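Local coordinates for protein Glp_546_48378_50642 (Giardia intestinalis, PDB 2QVW) that probably cleaves double-stranded RNA into siRNAs of 21 to 23 base pairs for RNA interference, using divalent metal ions, at residues 13-17 against 224-228; 42-46 against 262-266; 139-143 against 246-251; 340-344 against 659-664; 621-625 against 742-747. One frame throughout, in Å; residues are numbered along the deposited sequence.

Contact 1: 13-17 against 224-228; sequences VTTRG and KDHQI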
loop_
_atom_site.group_PDB
_atom_site.type_symbol
_atom_site.label_atom_id
_atom_site.label_comp_id
_atom_site.label_asym_id
_atom_site.label_seq_id
_atom_site.Cartn_x
_atom_site.Cartn_y
_atom_site.Cartn_z
ATOM N N VAL A 13 7.312 22.418 -5.047
ATOM C CA VAL A 13 7.927 23.240 -4.015
ATOM C C VAL A 13 9.447 23.248 -4.053
ATOM O O VAL A 13 10.080 22.244 -4.365
ATOM C CB VAL A 13 7.500 22.769 -2.604
ATOM C CG1 VAL A 13 8.112 23.677 -1.545
ATOM C CG2 VAL A 13 5.987 22.753 -2.488
ATOM N N THR A 14 10.019 24.401 -3.734
ATOM C CA THR A 14 11.463 24.559 -3.665
ATOM C C THR A 14 11.772 25.551 -2.556
ATOM O O THR A 14 10.871 26.108 -1.926
ATOM C CB THR A 14 12.067 25.100 -4.967
ATOM O OG1 THR A 14 11.449 26.343 -5.304
ATOM C CG2 THR A 14 11.872 24.126 -6.080
ATOM N N THR A 15 13.058 25.752 -2.317
ATOM C CA THR A 15 13.503 26.682 -1.300
ATOM C C THR A 15 12.687 27.970 -1.355
ATOM O O THR A 15 12.235 28.466 -0.325
ATOM C CB THR A 15 15.000 27.015 -1.491
ATOM O OG1 THR A 15 15.796 25.906 -1.049
ATOM C CG2 THR A 15 15.380 28.263 -0.723
ATOM N N ARG A 16 12.488 28.496 -2.560
ATOM C CA ARG A 16 11.744 29.740 -2.744
ATOM C C ARG A 16 10.265 29.645 -2.434
ATOM O O ARG A 16 9.729 30.496 -1.733
ATOM C CB ARG A 16 11.941 30.273 -4.163
ATOM C CG ARG A 16 12.321 29.216 -5.185
ATOM C CD ARG A 16 12.636 29.865 -6.523
ATOM N NE ARG A 16 13.661 30.910 -6.409
ATOM C CZ ARG A 16 14.965 30.681 -6.281
ATOM N NH1 ARG A 16 15.427 29.439 -6.246
ATOM N NH2 ARG A 16 15.814 31.697 -6.194
ATOM N N GLY A 17 9.594 28.623 -2.949
ATOM C CA GLY A 17 8.181 28.505 -2.662
ATOM C C GLY A 17 7.437 27.479 -3.486
ATOM O O GLY A 17 8.041 26.717 -4.248
ATOM N N LYS A 224 20.529 28.009 -9.694
ATOM C CA LYS A 224 20.039 26.882 -8.903
ATOM C C LYS A 224 18.995 27.298 -7.883
ATOM O O LYS A 224 17.811 27.348 -8.196
ATOM C CB LYS A 224 21.189 26.181 -8.183
ATOM C CG LYS A 224 21.398 24.743 -8.620
ATOM C CD LYS A 224 22.483 24.623 -9.683
ATOM C CE LYS A 224 23.865 24.833 -9.071
ATOM N NZ LYS A 224 24.953 24.637 -10.071
ATOM N N ASP A 225 19.437 27.609 -6.669
ATOM C CA ASP A 225 18.519 28.012 -5.608
ATOM C C ASP A 225 18.890 29.356 -4.994
ATOM O O ASP A 225 18.152 29.882 -4.165
ATOM C CB ASP A 225 18.515 26.979 -4.494
ATOM C CG ASP A 225 19.614 27.224 -3.490
ATOM O OD1 ASP A 225 20.788 27.309 -3.903
ATOM O OD2 ASP A 225 19.303 27.342 -2.288
ATOM N N HIS A 226 20.038 29.900 -5.379
ATOM C CA HIS A 226 20.475 31.184 -4.844
ATOM C C HIS A 226 19.347 32.214 -4.969
ATOM O O HIS A 226 18.572 32.196 -5.932
ATOM C CB HIS A 226 21.713 31.689 -5.596
ATOM C CG HIS A 226 22.811 30.677 -5.723
ATOM N ND1 HIS A 226 23.457 30.134 -4.634
ATOM C CD2 HIS A 226 23.392 30.129 -6.816
ATOM C CE1 HIS A 226 24.389 29.294 -5.052
ATOM N NE2 HIS A 226 24.371 29.273 -6.372
ATOM N N GLN A 227 19.252 33.100 -3.981
ATOM C CA GLN A 227 18.226 34.134 -3.974
ATOM C C GLN A 227 18.723 35.300 -4.802
ATOM O O GLN A 227 19.877 35.319 -5.223
ATOM C CB GLN A 227 17.926 34.602 -2.544
ATOM C CG GLN A 227 18.729 33.901 -1.461
ATOM C CD GLN A 227 20.218 34.170 -1.571
ATOM O OE1 GLN A 227 20.659 35.316 -1.500
ATOM N NE2 GLN A 227 21.000 33.111 -1.744
ATOM N N ILE A 228 17.849 36.271 -5.033
ATOM C CA ILE A 228 18.213 37.441 -5.824
ATOM C C ILE A 228 18.522 38.655 -4.951
ATOM O O ILE A 228 17.703 39.070 -4.128
ATOM C CB ILE A 228 17.084 37.830 -6.813
ATOM C CG1 ILE A 228 16.823 36.687 -7.795
ATOM C CG2 ILE A 228 17.470 39.085 -7.573
ATOM C CD1 ILE A 228 16.194 35.467 -7.158
#
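Arg-16 makes the close part of this contact: its guanidinium reaches past the backbone of Asp-225 to the carbonyl of His-226. NH2 donates to His-226 O at 2.8 Å, with an N-H...O angle of 149°. The oxygen lies in the guanidinium plane, while the nitrogen stands well above the carbonyl plane, 41° out of it. A bend at chi3 (54°) turns the arginine chain so that the guanidinium meets this backbone, and Ile-228 CD1 closes in at the edge, 3.9 Å from NH2. Segment 13-17 is the turn of a beta hairpin between strands 6-13 and 18-25, pinched by Thr-14 N bonding to Gly-17 O; the hairpin belongs to the N-terminal domain and the 224-228 loop to the PAZ region. Away from the arginine the fit is loose. Thr-15 OG1 comes no nearer than 4.0 Å to Asp-225 OD2, the two side chains crossing obliquely, and Thr-15 and Gln-227 are exposed at the surface.

Contact 2: 42-46 against 262-266; sequences GLPAA and QALQF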
loop_
_atom_site.group_PDB
_atom_site.type_symbol
_atom_site.label_atom_id
_atom_site.label_comp_id
_atom_site.label_asym_id
_atom_site.label_seq_id
_atom_site.Cartn_x
_atom_site.Cartn_y
_atom_site.Cartn_z
ATOM N N GLY A 42 21.116 21.601 -13.527
ATOM C CA GLY A 42 20.835 23.016 -13.611
ATOM C C GLY A 42 19.797 23.453 -12.605
ATOM O O GLY A 42 19.885 24.555 -12.065
ATOM N N LEU A 43 18.798 22.608 -12.361
ATOM C CA LEU A 43 17.753 22.919 -11.382
ATOM C C LEU A 43 17.981 22.122 -10.079
ATOM O O LEU A 43 18.337 20.951 -10.118
ATOM C CB LEU A 43 16.375 22.640 -11.978
ATOM C CG LEU A 43 16.215 21.333 -12.746
ATOM C CD1 LEU A 43 16.258 20.146 -11.786
ATOM C CD2 LEU A 43 14.905 21.367 -13.490
ATOM N N PRO A 44 17.767 22.767 -8.916
ATOM C CA PRO A 44 17.913 22.304 -7.530
ATOM C C PRO A 44 16.814 21.421 -6.958
ATOM O O PRO A 44 15.680 21.429 -7.433
ATOM C CB PRO A 44 17.996 23.606 -6.772
ATOM C CG PRO A 44 16.880 24.369 -7.435
ATOM C CD PRO A 44 17.105 24.086 -8.924
ATOM N N ALA A 45 17.165 20.692 -5.899
ATOM C CA ALA A 45 16.241 19.793 -5.218
ATOM C C ALA A 45 14.887 20.460 -4.977
ATOM O O ALA A 45 14.817 21.634 -4.651
ATOM C CB ALA A 45 16.845 19.337 -3.893
ATOM N N ALA A 46 13.820 19.687 -5.140
ATOM C CA ALA A 46 12.443 20.145 -4.959
ATOM C C ALA A 46 11.526 18.967 -4.621
ATOM O O ALA A 46 11.954 17.814 -4.602
ATOM C CB ALA A 46 11.958 20.811 -6.224
ATOM N N GLN A 262 11.124 28.244 -13.442
ATOM C CA GLN A 262 11.813 27.087 -12.862
ATOM C C GLN A 262 10.908 25.933 -12.412
ATOM O O GLN A 262 11.222 24.770 -12.639
ATOM C CB GLN A 262 12.677 27.524 -11.684
ATOM C CG GLN A 262 13.296 26.364 -10.924
ATOM C CD GLN A 262 14.168 26.824 -9.778
ATOM O OE1 GLN A 262 13.746 27.628 -8.947
ATOM N NE2 GLN A 262 15.388 26.309 -9.722
ATOM N N ALA A 263 9.795 26.247 -11.763
ATOM C CA ALA A 263 8.900 25.190 -11.321
ATOM C C ALA A 263 8.539 24.310 -12.513
ATOM O O ALA A 263 8.437 23.092 -12.393
ATOM C CB ALA A 263 7.648 25.784 -10.716
ATOM N N LEU A 264 8.368 24.954 -13.660
ATOM C CA LEU A 264 8.006 24.308 -14.915
ATOM C C LEU A 264 9.113 23.415 -15.433
ATOM O O LEU A 264 8.906 22.615 -16.332
ATOM C CB LEU A 264 7.657 25.389 -15.949
ATOM C CG LEU A 264 8.095 25.241 -17.404
ATOM C CD1 LEU A 264 7.013 24.557 -18.201
ATOM C CD2 LEU A 264 8.384 26.620 -17.973
ATOM N N GLN A 265 10.300 23.557 -14.874
ATOM C CA GLN A 265 11.401 22.720 -15.308
ATOM C C GLN A 265 11.243 21.327 -14.680
ATOM O O GLN A 265 11.981 20.400 -14.982
ATOM C CB GLN A 265 12.722 23.348 -14.879
ATOM C CG GLN A 265 12.930 24.775 -15.358
ATOM C CD GLN A 265 12.795 24.906 -16.851
ATOM O OE1 GLN A 265 13.412 24.161 -17.615
ATOM N NE2 GLN A 265 11.989 25.862 -17.283
ATOM N N PHE A 266 10.259 21.189 -13.804
ATOM C CA PHE A 266 10.013 19.920 -13.144
ATOM C C PHE A 266 8.735 19.271 -13.633
ATOM O O PHE A 266 8.094 18.542 -12.890
ATOM C CB PHE A 266 9.913 20.107 -11.634
ATOM C CG PHE A 266 11.193 20.545 -10.988
ATOM C CD1 PHE A 266 11.428 21.891 -10.711
ATOM C CD2 PHE A 266 12.163 19.612 -10.647
ATOM C CE1 PHE A 266 12.614 22.305 -10.103
ATOM C CE2 PHE A 266 13.348 20.011 -10.042
ATOM C CZ PHE A 266 13.575 21.364 -9.768
#
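The Phe-266 ring is sandwiched between Leu-43 and Ala-46. Leu-43 CD2 sits over one face, 4.0 Å from the ring centroid and 14° off the normal, a CH-pi contact; Ala-46 CB makes a second one on the opposite face, at 4.2 Å. Near the ring plane, at the CZ edge, lies Pro-44 O, so three residues of 42-46 wrap the far end of the phenyl. With CG between its backbone N and carbonyl carbon (chi1 45°), Leu-43 turns CD1 to Phe-266 CE2 and CD2 to the ring face and to CB of Gln-265. Segment 262-266 lies on helix 260-264 and the turn beyond, with Gln-265 N bonded to Gln-262 O and Phe-266 N to Ala-263 O, and it packs on the loop leading from strand 35-37 into strand 46-49 of the N-terminal domain's antiparallel sheet. Val-37 of that sheet also touches Phe-266. Beside the ring, Gln-262 stretches out fully, CG anti to the backbone N (chi1 173°), bringing NE2 up to Pro-44 CD and CG. NE2 is spoken for by a hydrogen bond to Lys-224 O, which satisfies it in this buried spot.

Contact 3: 139-143 against 246-251; sequences AKRLS and PELCLL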
loop_
_atom_site.group_PDB
_atom_site.type_symbol
_atom_site.label_atom_id
_atom_site.label_comp_id
_atom_site.label_asym_id
_atom_site.label_seq_id
_atom_site.Cartn_x
_atom_site.Cartn_y
_atom_site.Cartn_z
ATOM N N ALA A 139 4.940 39.755 -26.888
ATOM C CA ALA A 139 6.088 40.023 -26.034
ATOM C C ALA A 139 7.165 40.785 -26.777
ATOM O O ALA A 139 7.792 40.256 -27.689
ATOM C CB ALA A 139 6.649 38.723 -25.497
ATOM N N LYS A 140 7.378 42.034 -26.384
ATOM C CA LYS A 140 8.392 42.850 -27.026
ATOM C C LYS A 140 9.795 42.321 -26.742
ATOM O O LYS A 140 9.964 41.329 -26.043
ATOM C CB LYS A 140 8.282 44.313 -26.562
ATOM C CG LYS A 140 7.195 45.102 -27.275
ATOM C CD LYS A 140 7.502 46.585 -27.338
ATOM C CE LYS A 140 6.454 47.276 -28.170
ATOM N NZ LYS A 140 6.335 46.607 -29.500
ATOM N N ARG A 141 10.790 42.991 -27.315
ATOM C CA ARG A 141 12.202 42.650 -27.138
ATOM C C ARG A 141 12.771 43.729 -26.201
ATOM O O ARG A 141 12.479 44.912 -26.388
ATOM C CB ARG A 141 12.915 42.708 -28.489
ATOM C CG ARG A 141 13.833 41.535 -28.775
ATOM C CD ARG A 141 13.059 40.225 -28.856
ATOM N NE ARG A 141 13.808 39.176 -29.547
ATOM C CZ ARG A 141 13.237 38.198 -30.248
ATOM N NH1 ARG A 141 11.911 38.135 -30.352
ATOM N NH2 ARG A 141 13.983 37.289 -30.859
ATOM N N LEU A 142 13.573 43.351 -25.204
ATOM C CA LEU A 142 14.099 44.350 -24.274
ATOM C C LEU A 142 14.582 45.615 -24.965
ATOM O O LEU A 142 14.599 46.688 -24.353
ATOM C CB LEU A 142 15.236 43.780 -23.426
ATOM C CG LEU A 142 14.919 42.673 -22.424
ATOM C CD1 LEU A 142 16.155 42.446 -21.569
ATOM C CD2 LEU A 142 13.732 43.048 -21.544
ATOM N N SER A 143 14.963 45.482 -26.237
ATOM C CA SER A 143 15.461 46.596 -27.039
ATOM C C SER A 143 14.328 47.426 -27.641
ATOM O O SER A 143 14.539 48.197 -28.580
ATOM C CB SER A 143 16.342 46.068 -28.164
ATOM O OG SER A 143 15.580 45.282 -29.058
ATOM N N PRO A 246 19.917 43.461 -25.160
ATOM C CA PRO A 246 18.494 43.675 -24.878
ATOM C C PRO A 246 17.616 43.222 -26.040
ATOM O O PRO A 246 16.413 43.004 -25.876
ATOM C CB PRO A 246 18.404 45.186 -24.664
ATOM C CG PRO A 246 19.766 45.554 -24.187
ATOM C CD PRO A 246 20.654 44.734 -25.085
ATOM N N GLU A 247 18.219 43.089 -27.217
ATOM C CA GLU A 247 17.478 42.678 -28.401
ATOM C C GLU A 247 17.298 41.164 -28.477
ATOM O O GLU A 247 16.306 40.682 -29.020
ATOM C CB GLU A 247 18.167 43.207 -29.675
ATOM C CG GLU A 247 19.606 42.747 -29.881
ATOM C CD GLU A 247 20.212 43.276 -31.167
ATOM O OE1 GLU A 247 19.741 42.898 -32.261
ATOM O OE2 GLU A 247 21.163 44.075 -31.082
ATOM N N LEU A 248 18.250 40.413 -27.937
ATOM C CA LEU A 248 18.148 38.957 -27.962
ATOM C C LEU A 248 17.249 38.514 -26.813
ATOM O O LEU A 248 16.898 37.334 -26.685
ATOM C CB LEU A 248 19.531 38.325 -27.804
ATOM C CG LEU A 248 20.556 38.547 -28.917
ATOM C CD1 LEU A 248 21.917 38.082 -28.428
ATOM C CD2 LEU A 248 20.147 37.786 -30.180
ATOM N N CYS A 249 16.872 39.490 -25.991
ATOM C CA CYS A 249 16.037 39.263 -24.817
ATOM C C CYS A 249 14.565 39.507 -25.051
ATOM O O CYS A 249 14.170 40.581 -25.492
ATOM C CB CYS A 249 16.502 40.162 -23.672
ATOM S SG CYS A 249 18.205 39.911 -23.189
ATOM N N LEU A 250 13.759 38.503 -24.732
ATOM C CA LEU A 250 12.315 38.594 -24.869
ATOM C C LEU A 250 11.742 38.552 -23.457
ATOM O O LEU A 250 11.611 37.483 -22.868
ATOM C CB LEU A 250 11.788 37.415 -25.685
ATOM C CG LEU A 250 10.319 37.437 -26.112
ATOM C CD1 LEU A 250 10.021 36.191 -26.910
ATOM C CD2 LEU A 250 9.413 37.497 -24.903
ATOM N N LEU A 251 11.404 39.713 -22.910
ATOM C CA LEU A 251 10.865 39.764 -21.557
ATOM C C LEU A 251 9.539 39.008 -21.436
ATOM O O LEU A 251 8.583 39.285 -22.165
ATOM C CB LEU A 251 10.689 41.224 -21.120
ATOM C CG LEU A 251 10.409 41.481 -19.639
ATOM C CD1 LEU A 251 10.859 42.879 -19.280
ATOM C CD2 LEU A 251 8.935 41.289 -19.344
#
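Here two backbones come together closely, with CA atoms 4.6 Å apart at Arg-141 and Leu-250, and Leu-142 N donates to Cys-249 O at 2.8 Å with an angle of 161°. The same oxygen also receives a CA-H...O contact from Arg-141 CA, at 3.3 Å, so it is gripped twice. A further bond from Ser-143 N to Pro-246 O is weak, and the positions of both atoms are doubtful. Leu-142 fills the middle of the packing. Its CD2 reaches Leu-251 CB at 3.6 Å, the two side chains crossing at about a right angle, and it also lies near the Pro-246 ring; Val-215 of strand 213-219 touches both Leu-142 and Pro-246. Segment 246-251 leads into 250-251, an outermost strand of the antiparallel sheet of the PAZ region, where Leu-250 pairs with Ala-162. The 139-143 loop, which follows helix 127-137, thus lies against the approach to that strand. Arg-141 bends at chi2 (64°) to bring NE to Glu-247 O, a hydrogen bond of 3.0 Å that remains doubtful because the place of the oxygen is unsure. Ser-143 OG packs 3.4 Å from Glu-247 CB. Beyond the two segments, Arg-141 NH2 forms a salt bridge with Glu-165, and the Glu-247 carboxylate turns to the backbone N of Arg-208.

Contact 4: 340-344 against 659-664; sequences LGDAV and KCSLAL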
loop_
_atom_site.group_PDB
_atom_site.type_symbol
_atom_site.label_atom_id
_atom_site.label_comp_id
_atom_site.label_asym_id
_atom_site.label_seq_id
_atom_site.Cartn_x
_atom_site.Cartn_y
_atom_site.Cartn_z
ATOM N N LEU A 340 2.716 -5.413 10.510
ATOM C CA LEU A 340 1.280 -5.621 10.541
ATOM C C LEU A 340 0.862 -6.922 9.853
ATOM O O LEU A 340 -0.098 -7.563 10.261
ATOM C CB LEU A 340 0.562 -4.466 9.861
ATOM C CG LEU A 340 -0.958 -4.580 9.963
ATOM C CD1 LEU A 340 -1.400 -4.226 11.371
ATOM C CD2 LEU A 340 -1.610 -3.657 8.963
ATOM N N GLY A 341 1.571 -7.299 8.798
ATOM C CA GLY A 341 1.230 -8.519 8.093
ATOM C C GLY A 341 1.525 -9.700 8.981
ATOM O O GLY A 341 0.821 -10.709 8.965
ATOM N N ASP A 342 2.581 -9.564 9.768
ATOM C CA ASP A 342 3.001 -10.606 10.698
ATOM C C ASP A 342 1.863 -10.951 11.682
ATOM O O ASP A 342 1.574 -12.123 11.949
ATOM C CB ASP A 342 4.216 -10.106 11.473
ATOM C CG ASP A 342 4.888 -11.196 12.266
ATOM O OD1 ASP A 342 4.175 -11.996 12.911
ATOM O OD2 ASP A 342 6.134 -11.242 12.247
ATOM N N ALA A 343 1.228 -9.904 12.207
ATOM C CA ALA A 343 0.136 -10.023 13.162
ATOM C C ALA A 343 -1.185 -10.557 12.596
ATOM O O ALA A 343 -1.826 -11.394 13.225
ATOM C CB ALA A 343 -0.097 -8.680 13.824
ATOM N N VAL A 344 -1.608 -10.065 11.432
ATOM C CA VAL A 344 -2.850 -10.530 10.816
ATOM C C VAL A 344 -2.656 -11.969 10.396
ATOM O O VAL A 344 -3.541 -12.797 10.561
ATOM C CB VAL A 344 -3.228 -9.724 9.557
ATOM C CG1 VAL A 344 -3.535 -8.288 9.913
ATOM C CG2 VAL A 344 -2.109 -9.765 8.573
ATOM N N LYS A 659 -3.274 -8.758 19.438
ATOM C CA LYS A 659 -2.022 -8.372 18.817
ATOM C C LYS A 659 -2.277 -7.725 17.469
ATOM O O LYS A 659 -1.659 -6.721 17.123
ATOM C CB LYS A 659 -1.110 -9.580 18.633
ATOM C CG LYS A 659 0.268 -9.202 18.091
ATOM C CD LYS A 659 1.082 -10.420 17.685
ATOM C CE LYS A 659 2.444 -10.007 17.141
ATOM N NZ LYS A 659 3.211 -11.144 16.543
ATOM N N CYS A 660 -3.193 -8.307 16.707
ATOM C CA CYS A 660 -3.545 -7.784 15.392
ATOM C C CYS A 660 -4.258 -6.432 15.523
ATOM O O CYS A 660 -3.880 -5.442 14.900
ATOM C CB CYS A 660 -4.451 -8.788 14.687
ATOM S SG CYS A 660 -4.727 -8.462 12.970
ATOM N N SER A 661 -5.291 -6.416 16.355
ATOM C CA SER A 661 -6.087 -5.231 16.613
ATOM C C SER A 661 -5.231 -4.011 16.924
ATOM O O SER A 661 -5.276 -3.018 16.201
ATOM C CB SER A 661 -7.035 -5.510 17.777
ATOM O OG SER A 661 -7.867 -4.395 18.046
ATOM N N LEU A 662 -4.464 -4.084 18.007
ATOM C CA LEU A 662 -3.601 -2.976 18.412
ATOM C C LEU A 662 -2.724 -2.463 17.289
ATOM O O LEU A 662 -2.762 -1.280 16.949
ATOM C CB LEU A 662 -2.697 -3.399 19.561
ATOM C CG LEU A 662 -3.343 -3.434 20.942
ATOM C CD1 LEU A 662 -2.320 -3.940 21.952
ATOM C CD2 LEU A 662 -3.849 -2.021 21.312
ATOM N N ALA A 663 -1.921 -3.361 16.734
ATOM C CA ALA A 663 -1.025 -3.025 15.639
ATOM C C ALA A 663 -1.766 -2.119 14.668
ATOM O O ALA A 663 -1.262 -1.073 14.249
ATOM C CB ALA A 663 -0.581 -4.298 14.933
ATOM N N LEU A 664 -2.983 -2.529 14.339
ATOM C CA LEU A 664 -3.826 -1.790 13.424
ATOM C C LEU A 664 -4.115 -0.401 13.964
ATOM O O LEU A 664 -3.796 0.599 13.328
ATOM C CB LEU A 664 -5.129 -2.556 13.217
ATOM C CG LEU A 664 -5.894 -2.303 11.929
ATOM C CD1 LEU A 664 -7.175 -3.094 11.984
ATOM C CD2 LEU A 664 -6.190 -0.821 11.765
#
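Ala-343 presses its CB against the backbone of the facing helix, 3.9 Å from Cys-660 CA, and the small methyl lets the two helices approach to 8.6 Å between axes. One turn earlier Leu-340 sends CD1 to Ala-663 CB at 3.7 Å; CG anti to the backbone N (chi1 -175°) carries it across. On the same side as Leu-340, Val-344 CG1 meets the sulfur of Cys-660. Along the other flank, the fully extended Lys-659 reaches Asp-342 in a long salt bridge, NZ to OD1 at 3.9 Å. The segments run nearly antiparallel, at 152°, one from each of the two RNase III domains, which associate within a single chain as in Dicer enzymes generally. Helix 404-417 packs alongside, with Phe-416 touching both Val-344 and Leu-664. Asp-342 lies close to Glu-409, with a bound manganese about 4 Å from its side chain, and Lys-659 also touches the manganese ligand Glu-686. Lys-659 therefore probably offsets part of the negative charge of Asp-342 and Glu-409 near the manganese.

Contact 5: 621-625 against 742-747; sequences SLAVP and AFVREH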
loop_
_atom_site.group_PDB
_atom_site.type_symbol
_atom_site.label_atom_id
_atom_site.label_comp_id
_atom_site.label_asym_id
_atom_site.label_seq_id
_atom_site.Cartn_x
_atom_site.Cartn_y
_atom_site.Cartn_z
ATOM N N SER A 621 -21.234 -4.164 30.312
ATOM C CA SER A 621 -20.069 -3.369 30.679
ATOM C C SER A 621 -19.047 -3.283 29.556
ATOM O O SER A 621 -17.845 -3.250 29.816
ATOM C CB SER A 621 -19.402 -3.974 31.917
ATOM O OG SER A 621 -20.330 -4.160 32.975
ATOM N N LEU A 622 -19.516 -3.236 28.313
ATOM C CA LEU A 622 -18.607 -3.180 27.170
ATOM C C LEU A 622 -18.383 -1.785 26.599
ATOM O O LEU A 622 -17.437 -1.568 25.833
ATOM C CB LEU A 622 -19.097 -4.112 26.057
ATOM C CG LEU A 622 -19.263 -5.580 26.464
ATOM C CD1 LEU A 622 -19.646 -6.422 25.255
ATOM C CD2 LEU A 622 -17.972 -6.087 27.074
ATOM N N ALA A 623 -19.243 -0.840 26.970
ATOM C CA ALA A 623 -19.121 0.534 26.483
ATOM C C ALA A 623 -18.979 0.542 24.966
ATOM O O ALA A 623 -18.461 1.494 24.380
ATOM C CB ALA A 623 -17.914 1.209 27.127
ATOM N N VAL A 624 -19.444 -0.538 24.339
ATOM C CA VAL A 624 -19.375 -0.684 22.889
ATOM C C VAL A 624 -20.651 -1.270 22.295
ATOM O O VAL A 624 -21.173 -2.275 22.776
ATOM C CB VAL A 624 -18.178 -1.563 22.486
ATOM C CG1 VAL A 624 -18.261 -1.914 21.006
ATOM C CG2 VAL A 624 -16.874 -0.826 22.786
ATOM N N PRO A 625 -21.159 -0.638 21.230
ATOM C CA PRO A 625 -22.375 -1.037 20.518
ATOM C C PRO A 625 -22.176 -2.262 19.634
ATOM O O PRO A 625 -21.700 -2.158 18.503
ATOM C CB PRO A 625 -22.703 0.201 19.699
ATOM C CG PRO A 625 -21.342 0.689 19.323
ATOM C CD PRO A 625 -20.592 0.586 20.635
ATOM N N ALA A 742 -13.380 -2.255 18.474
ATOM C CA ALA A 742 -13.754 -1.040 19.206
ATOM C C ALA A 742 -13.487 -1.280 20.686
ATOM O O ALA A 742 -13.129 -0.371 21.429
ATOM C CB ALA A 742 -15.231 -0.724 18.982
ATOM N N PHE A 743 -13.674 -2.529 21.092
ATOM C CA PHE A 743 -13.451 -2.952 22.460
ATOM C C PHE A 743 -12.000 -2.655 22.802
ATOM O O PHE A 743 -11.693 -2.125 23.866
ATOM C CB PHE A 743 -13.717 -4.455 22.574
ATOM C CG PHE A 743 -13.557 -5.001 23.961
ATOM C CD1 PHE A 743 -14.477 -4.695 24.961
ATOM C CD2 PHE A 743 -12.487 -5.824 24.274
ATOM C CE1 PHE A 743 -14.331 -5.205 26.255
ATOM C CE2 PHE A 743 -12.331 -6.337 25.561
ATOM C CZ PHE A 743 -13.257 -6.025 26.551
ATOM N N VAL A 744 -11.116 -2.998 21.873
ATOM C CA VAL A 744 -9.688 -2.797 22.040
ATOM C C VAL A 744 -9.274 -1.325 22.068
ATOM O O VAL A 744 -8.497 -0.922 22.931
ATOM C CB VAL A 744 -8.909 -3.530 20.919
ATOM C CG1 VAL A 744 -7.433 -3.181 20.976
ATOM C CG2 VAL A 744 -9.088 -5.021 21.062
ATOM N N ARG A 745 -9.785 -0.519 21.138
ATOM C CA ARG A 745 -9.421 0.902 21.089
ATOM C C ARG A 745 -10.074 1.723 22.196
ATOM O O ARG A 745 -9.688 2.862 22.457
ATOM C CB ARG A 745 -9.793 1.520 19.735
ATOM C CG ARG A 745 -11.279 1.760 19.515
ATOM C CD ARG A 745 -11.490 3.060 18.751
ATOM N NE ARG A 745 -12.878 3.248 18.327
ATOM C CZ ARG A 745 -13.456 2.612 17.304
ATOM N NH1 ARG A 745 -12.773 1.732 16.577
ATOM N NH2 ARG A 745 -14.725 2.857 16.999
ATOM N N GLU A 746 -11.072 1.137 22.840
ATOM C CA GLU A 746 -11.776 1.821 23.910
ATOM C C GLU A 746 -11.167 1.524 25.257
ATOM O O GLU A 746 -11.019 2.417 26.085
ATOM C CB GLU A 746 -13.249 1.410 23.932
ATOM C CG GLU A 746 -14.110 2.182 22.958
ATOM C CD GLU A 746 -14.176 3.656 23.307
ATOM O OE1 GLU A 746 -14.602 3.972 24.439
ATOM O OE2 GLU A 746 -13.803 4.497 22.454
ATOM N N HIS A 747 -10.793 0.267 25.468
ATOM C CA HIS A 747 -10.238 -0.143 26.750
ATOM C C HIS A 747 -8.730 -0.380 26.800
ATOM O O HIS A 747 -8.063 0.047 27.748
ATOM C CB HIS A 747 -10.972 -1.398 27.229
ATOM C CG HIS A 747 -12.459 -1.301 27.113
ATOM N ND1 HIS A 747 -13.183 -0.282 27.693
ATOM C CD2 HIS A 747 -13.354 -2.066 26.446
ATOM C CE1 HIS A 747 -14.460 -0.424 27.384
ATOM N NE2 HIS A 747 -14.592 -1.497 26.629
#
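His-747 points its ring edge-on at the 621-625 loop, with NE2 donating to Leu-622 O at 3.0 Å and an angle of 150°. The oxygen lies almost in the imidazole plane, but the nitrogen sits 51° out of the carbonyl plane. Ala-623 CB comes up to the same edge, 3.8 Å from CE1, so the imidazole is held between Glu-746 CB, over the centre of one face, and the loop at its edge. Phe-743, with CG anti to the backbone N (chi1 -178°), turns its ring to this side, where Leu-622 CD2 approaches CE1 obliquely at 3.8 Å. Val-624 straddles the helix surface: CG1 meets Ala-742 CB at 3.8 Å, while CG2 leans between the Phe-743 backbone N and Glu-746 CG. Phe-743 also packs on Leu-728 of helix 718-735, which carries the manganese ligands Asp-722 and Glu-725. The contact is thus a connecting loop packed along one side of helix 737-748, within the all-helical bundle characteristic of an RNase III domain.

How the contacts relate
From the N terminus, the hairpin turn 13-17 opens contact 1, the 42-46 loop contact 2 and 139-143 contact 3; 224-228 then closes contact 1 before 246-251 closes contact 3 and 262-266 closes contact 2. So contact 1 crosses contacts 2 and 3, and contact 3 nests inside the loop of contact 2. Contacts 1 and 2 touch in space, both tying the N-terminal sheet to the PAZ region; contact 3 stays within that region. After these, 340-344 opens contact 4, 621-625 opens contact 5, 659-664 closes contact 4 and 742-747 closes contact 5, so the two cross. Contact 4 joins the two RNase III domains and meets contact 5 where Ser-661 and Leu-662 pack on Val-744.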